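Local coordinates for tailspike protein (PDB 6E1R) that probably binds and cleaves surface polysaccharide of its Acinetobacter host, as a trimeric phage tailspike hydrolase, at residues Q33-T38 against N68-Q73; G77-S82 against N102-L107. All blocks are in the same frame, centred on the assembly; numbering follows the deposited sequence.

Interaction 1: Q33-T38 against N68-Q73; sequences QVVLMT and NGWVKQ
W70, just past the turn at N68 and G69, swings its indole across to Q33 and V35, and its six-membered half does the touching. V35 lays one methyl over a face of the ring: with chi1 at 71°, CG1 sits between the backbone N and the carbonyl carbon, and reaches W70 CE3 at 4.0 Å, offset toward the rim. The two side chains meet at about a right angle. At the ring's edge, close to its plane, Q33 O approaches W70 CZ3 to 3.2 Å. W70 NE1, on the five-membered ring, is hydrogen-bonded to L27 O; the W70 and Y53 rings also pack edge-to-face. Next along, V71 offers its carbonyl to its own segment: Q73 NE2 donates to V71 O at 3.1 Å, nearly straight at 169° but from above the carbonyl plane. K72 makes a salt bridge with D49, and Q73 packs on Y45 of the second subunit. Strands 34-37 and 70-72 both pair antiparallel with strand 49-53, so this is aromatic packing between next-nearest strands of a small mixed sheet at the N-terminal end of the modelled chain.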
loop_
_atom_site.group_PDB
_atom_site.type_symbol
_atom_site.label_atom_id
_atom_site.label_comp_id
_atom_site.label_asym_id
_atom_site.label_seq_id
_atom_site.Cartn_x
_atom_site.Cartn_y
_atom_site.Cartn_z
ATOM N N GLN A 33 42.281 -41.152 -9.084
ATOM C CA GLN A 33 42.055 -41.080 -10.520
ATOM C C GLN A 33 40.793 -40.282 -10.816
ATOM O O GLN A 33 39.771 -40.425 -10.141
ATOM C CB GLN A 33 41.946 -42.482 -11.116
ATOM C CG GLN A 33 43.232 -43.287 -11.045
ATOM C CD GLN A 33 43.140 -44.596 -11.803
ATOM O OE1 GLN A 33 42.083 -45.224 -11.857
ATOM N NE2 GLN A 33 44.252 -45.017 -12.395
ATOM N N VAL A 34 40.870 -39.438 -11.841
ATOM C CA VAL A 34 39.772 -38.562 -12.225
ATOM C C VAL A 34 39.329 -38.938 -13.631
ATOM O O VAL A 34 40.160 -39.210 -14.504
ATOM C CB VAL A 34 40.183 -37.076 -12.132
ATOM C CG1 VAL A 34 39.658 -36.274 -13.312
ATOM C CG2 VAL A 34 39.700 -36.483 -10.819
ATOM N N VAL A 35 38.013 -38.961 -13.843
ATOM C CA VAL A 35 37.423 -39.302 -15.129
ATOM C C VAL A 35 36.421 -38.216 -15.503
ATOM O O VAL A 35 35.906 -37.491 -14.649
ATOM C CB VAL A 35 36.745 -40.693 -15.090
ATOM C CG1 VAL A 35 35.470 -40.645 -14.258
ATOM C CG2 VAL A 35 36.469 -41.222 -16.491
ATOM N N LEU A 36 36.160 -38.101 -16.802
ATOM C CA LEU A 36 35.210 -37.137 -17.343
ATOM C C LEU A 36 33.984 -37.878 -17.855
ATOM O O LEU A 36 34.093 -38.728 -18.745
ATOM C CB LEU A 36 35.842 -36.309 -18.464
ATOM C CG LEU A 36 34.890 -35.483 -19.338
ATOM C CD1 LEU A 36 34.089 -34.485 -18.519
ATOM C CD2 LEU A 36 35.660 -34.765 -20.437
HETATM N N MSE A 37 32.823 -37.559 -17.293
HETATM C CA MSE A 37 31.575 -38.132 -17.772
HETATM C C MSE A 37 30.788 -37.088 -18.553
HETATM O O MSE A 37 30.512 -36.001 -18.048
HETATM C CB MSE A 37 30.736 -38.675 -16.614
HETATM C CG MSE A 37 29.538 -39.496 -17.068
HETATM SE SE MSE A 37 28.554 -40.322 -15.603
HETATM C CE MSE A 37 27.680 -38.731 -14.891
ATOM N N THR A 38 30.439 -37.421 -19.792
ATOM C CA THR A 38 29.679 -36.528 -20.665
ATOM C C THR A 38 28.235 -37.019 -20.681
ATOM O O THR A 38 27.837 -37.807 -21.539
ATOM C CB THR A 38 30.276 -36.486 -22.066
ATOM O OG1 THR A 38 30.225 -37.795 -22.647
ATOM C CG2 THR A 38 31.722 -36.017 -22.012
ATOM N N ASN A 68 29.841 -46.408 -7.256
ATOM C CA ASN A 68 30.821 -47.496 -7.167
ATOM C C ASN A 68 32.244 -46.962 -6.999
ATOM O O ASN A 68 33.180 -47.379 -7.683
ATOM C CB ASN A 68 30.722 -48.425 -8.377
ATOM C CG ASN A 68 29.547 -49.381 -8.283
ATOM O OD1 ASN A 68 29.047 -49.662 -7.193
ATOM N ND2 ASN A 68 29.106 -49.892 -9.424
ATOM N N GLY A 69 32.399 -46.026 -6.065
ATOM C CA GLY A 69 33.683 -45.457 -5.729
ATOM C C GLY A 69 33.985 -44.130 -6.393
ATOM O O GLY A 69 34.879 -43.413 -5.932
ATOM N N TRP A 70 33.267 -43.787 -7.458
ATOM C CA TRP A 70 33.482 -42.532 -8.167
ATOM C C TRP A 70 32.629 -41.451 -7.517
ATOM O O TRP A 70 31.395 -41.501 -7.581
ATOM C CB TRP A 70 33.157 -42.694 -9.648
ATOM C CG TRP A 70 34.051 -43.689 -10.309
ATOM C CD1 TRP A 70 33.762 -44.989 -10.603
ATOM C CD2 TRP A 70 35.402 -43.472 -10.730
ATOM N NE1 TRP A 70 34.847 -45.591 -11.195
ATOM C CE2 TRP A 70 35.865 -44.680 -11.284
ATOM C CE3 TRP A 70 36.260 -42.370 -10.700
ATOM C CZ2 TRP A 70 37.151 -44.817 -11.798
ATOM C CZ3 TRP A 70 37.534 -42.506 -11.215
ATOM C CH2 TRP A 70 37.968 -43.721 -11.757
ATOM N N VAL A 71 33.282 -40.471 -6.900
ATOM C CA VAL A 71 32.589 -39.400 -6.195
ATOM C C VAL A 71 32.414 -38.215 -7.132
ATOM O O VAL A 71 33.355 -37.808 -7.824
ATOM C CB VAL A 71 33.343 -38.991 -4.918
ATOM C CG1 VAL A 71 32.366 -38.820 -3.768
ATOM C CG2 VAL A 71 34.380 -40.036 -4.549
ATOM N N LYS A 72 31.200 -37.666 -7.155
ATOM C CA LYS A 72 30.902 -36.501 -7.977
ATOM C C LYS A 72 31.723 -35.306 -7.513
ATOM O O LYS A 72 31.787 -35.008 -6.317
ATOM C CB LYS A 72 29.407 -36.191 -7.900
ATOM C CG LYS A 72 28.905 -35.197 -8.928
ATOM C CD LYS A 72 27.414 -34.948 -8.750
ATOM C CE LYS A 72 26.859 -34.065 -9.855
ATOM N NZ LYS A 72 27.092 -34.653 -11.202
ATOM N N GLN A 73 32.365 -34.627 -8.463
ATOM C CA GLN A 73 33.257 -33.519 -8.146
ATOM C C GLN A 73 32.583 -32.153 -8.217
ATOM O O GLN A 73 33.185 -31.168 -7.778
ATOM C CB GLN A 73 34.470 -33.533 -9.083
ATOM C CG GLN A 73 35.363 -34.754 -8.919
ATOM C CD GLN A 73 35.955 -34.863 -7.528
ATOM O OE1 GLN A 73 36.890 -34.140 -7.181
ATOM N NE2 GLN A 73 35.414 -35.770 -6.723
#

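Interaction 2: G77-S82 against N102-L107; sequences GVLTVS and NTATSL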
loop_
_atom_site.group_PDB
_atom_site.type_symbol
_atom_site.label_atom_id
_atom_site.label_comp_id
_atom_site.label_asym_id
_atom_site.label_seq_id
_atom_site.Cartn_x
_atom_site.Cartn_y
_atom_site.Cartn_z
ATOM N N GLY A 77 29.423 -26.841 -9.906
ATOM C CA GLY A 77 29.026 -26.266 -8.637
ATOM C C GLY A 77 27.533 -26.230 -8.418
ATOM O O GLY A 77 27.059 -25.495 -7.549
ATOM N N VAL A 78 26.776 -27.012 -9.182
ATOM C CA VAL A 78 25.320 -27.000 -9.126
ATOM C C VAL A 78 24.815 -28.431 -9.235
ATOM O O VAL A 78 25.322 -29.221 -10.037
ATOM C CB VAL A 78 24.731 -26.110 -10.243
ATOM C CG1 VAL A 78 23.446 -26.704 -10.799
ATOM C CG2 VAL A 78 24.487 -24.705 -9.717
ATOM N N LEU A 79 23.819 -28.764 -8.417
ATOM C CA LEU A 79 23.156 -30.059 -8.482
ATOM C C LEU A 79 21.977 -29.968 -9.446
ATOM O O LEU A 79 21.089 -29.128 -9.268
ATOM C CB LEU A 79 22.689 -30.501 -7.096
ATOM C CG LEU A 79 22.004 -31.868 -7.027
ATOM C CD1 LEU A 79 22.863 -32.935 -7.685
ATOM C CD2 LEU A 79 21.692 -32.247 -5.588
ATOM N N THR A 80 21.963 -30.837 -10.452
ATOM C CA THR A 80 20.948 -30.817 -11.493
ATOM C C THR A 80 20.134 -32.102 -11.435
ATOM O O THR A 80 20.625 -33.144 -10.989
ATOM C CB THR A 80 21.566 -30.669 -12.894
ATOM O OG1 THR A 80 22.390 -31.805 -13.182
ATOM C CG2 THR A 80 22.415 -29.410 -12.971
ATOM N N VAL A 81 18.878 -32.016 -11.882
ATOM C CA VAL A 81 18.027 -33.203 -11.906
ATOM C C VAL A 81 18.576 -34.229 -12.892
ATOM O O VAL A 81 18.362 -35.436 -12.724
ATOM C CB VAL A 81 16.561 -32.831 -12.222
ATOM C CG1 VAL A 81 16.179 -31.523 -11.546
ATOM C CG2 VAL A 81 16.315 -32.759 -13.723
ATOM N N SER A 82 19.292 -33.776 -13.925
ATOM C CA SER A 82 19.912 -34.710 -14.857
ATOM C C SER A 82 20.978 -35.550 -14.173
ATOM O O SER A 82 21.162 -36.721 -14.518
ATOM C CB SER A 82 20.524 -33.955 -16.038
ATOM O OG SER A 82 19.531 -33.280 -16.788
ATOM N N ASN A 102 15.172 -35.450 -2.599
ATOM C CA ASN A 102 15.778 -36.089 -1.435
ATOM C C ASN A 102 17.264 -35.765 -1.326
ATOM O O ASN A 102 17.779 -35.563 -0.221
ATOM C CB ASN A 102 15.569 -37.603 -1.496
ATOM C CG ASN A 102 14.134 -38.010 -1.213
ATOM O OD1 ASN A 102 13.519 -37.533 -0.260
ATOM N ND2 ASN A 102 13.597 -38.902 -2.036
ATOM N N THR A 103 17.967 -35.701 -2.459
ATOM C CA THR A 103 19.403 -35.433 -2.424
ATOM C C THR A 103 19.688 -33.967 -2.129
ATOM O O THR A 103 20.522 -33.651 -1.274
ATOM C CB THR A 103 20.053 -35.848 -3.747
ATOM O OG1 THR A 103 19.864 -37.254 -3.957
ATOM C CG2 THR A 103 21.540 -35.537 -3.734
ATOM N N ALA A 104 19.000 -33.057 -2.823
ATOM C CA ALA A 104 19.260 -31.633 -2.637
ATOM C C ALA A 104 18.940 -31.189 -1.215
ATOM O O ALA A 104 19.672 -30.382 -0.630
ATOM C CB ALA A 104 18.459 -30.816 -3.650
ATOM N N THR A 105 17.854 -31.710 -0.638
ATOM C CA THR A 105 17.482 -31.311 0.716
ATOM C C THR A 105 18.411 -31.933 1.752
ATOM O O THR A 105 18.792 -31.273 2.725
ATOM C CB THR A 105 16.027 -31.686 1.000
ATOM O OG1 THR A 105 15.810 -33.064 0.678
ATOM C CG2 THR A 105 15.082 -30.818 0.179
ATOM N N SER A 106 18.785 -33.201 1.563
ATOM C CA SER A 106 19.701 -33.836 2.504
ATOM C C SER A 106 21.096 -33.235 2.413
ATOM O O SER A 106 21.837 -33.233 3.403
ATOM C CB SER A 106 19.756 -35.344 2.259
ATOM O OG SER A 106 20.155 -35.631 0.931
ATOM N N LEU A 107 21.464 -32.712 1.245
ATOM C CA LEU A 107 22.757 -32.072 1.053
ATOM C C LEU A 107 22.724 -30.580 1.357
ATOM O O LEU A 107 23.782 -29.939 1.335
ATOM C CB LEU A 107 23.240 -32.286 -0.387
ATOM C CG LEU A 107 23.907 -33.628 -0.697
ATOM C CD1 LEU A 107 24.315 -33.693 -2.158
ATOM C CD2 LEU A 107 25.105 -33.863 0.208
#
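L79 CG lies anti to the backbone N (chi1 -179°), which carries the branch of this leucine straight out from its strand toward the helix; chi2 near 52° then puts CD2 at the front. On the other side T103 presents a methyl: its CG2 is the group anti to the backbone N, while OG1 turns beside that N. The two side chains cross at about a right angle, and L79 CD2 meets T103 CG2 at 3.8 Å. The same L79 CD2 also rests on A104, 3.9 Å from A104 CA and 4.0 Å from A104 CB. One methyl of one leucine therefore makes the close contacts with two successive helix residues, and everything that meets is apolar. L107, one turn further on from T103, is more distant: its CD1 comes no nearer than 4.6 Å to L79 CD2. T103 turns its methyl to the leucine, while its OG1 is hydrogen-bonded to L99 O one turn back in the helix. Backbone bonds keep the turn regular: S106 N donates to N102 O at 3.1 Å, and L107 N to T103 O at 2.8 Å. L79 is held from its own side as well, by backbone hydrogen bonding to V112. Strand 79-80 runs parallel to strand 111-113, with helix 94-106 as the connection between them, a beta-alpha-beta unit. A104 also touches L111, so the last turns of the helix pack against both strands of that pair. Strand 111-113 pairs onward with strand 129-133, which in turn pairs with 164-167, consistent with the helix covering the N-terminal end of a parallel beta-helix of the kind common in phage tailspikes.

From the N terminus the chain runs through strand 16-18 and helix 21-25 into strand 34-37, where interaction 1 opens, then through strands 49-53 and 66-67; it closes after 29 residues at strand 70-72. Only three residues then separate Q73 from G77, where interaction 2 opens; it closes after 19 intervening residues, on the last turns of helix 94-106. The loops stand in series, neither nesting nor crossing, with centres about 16 Å apart. Interaction 1 joins two strands of the small N-terminal sheet that flank strand 49-53, whereas interaction 2 joins the helix to the first strand of the parallel array. A83 connects both: K72 touches it, and T80 OG1 is hydrogen-bonded to its backbone N.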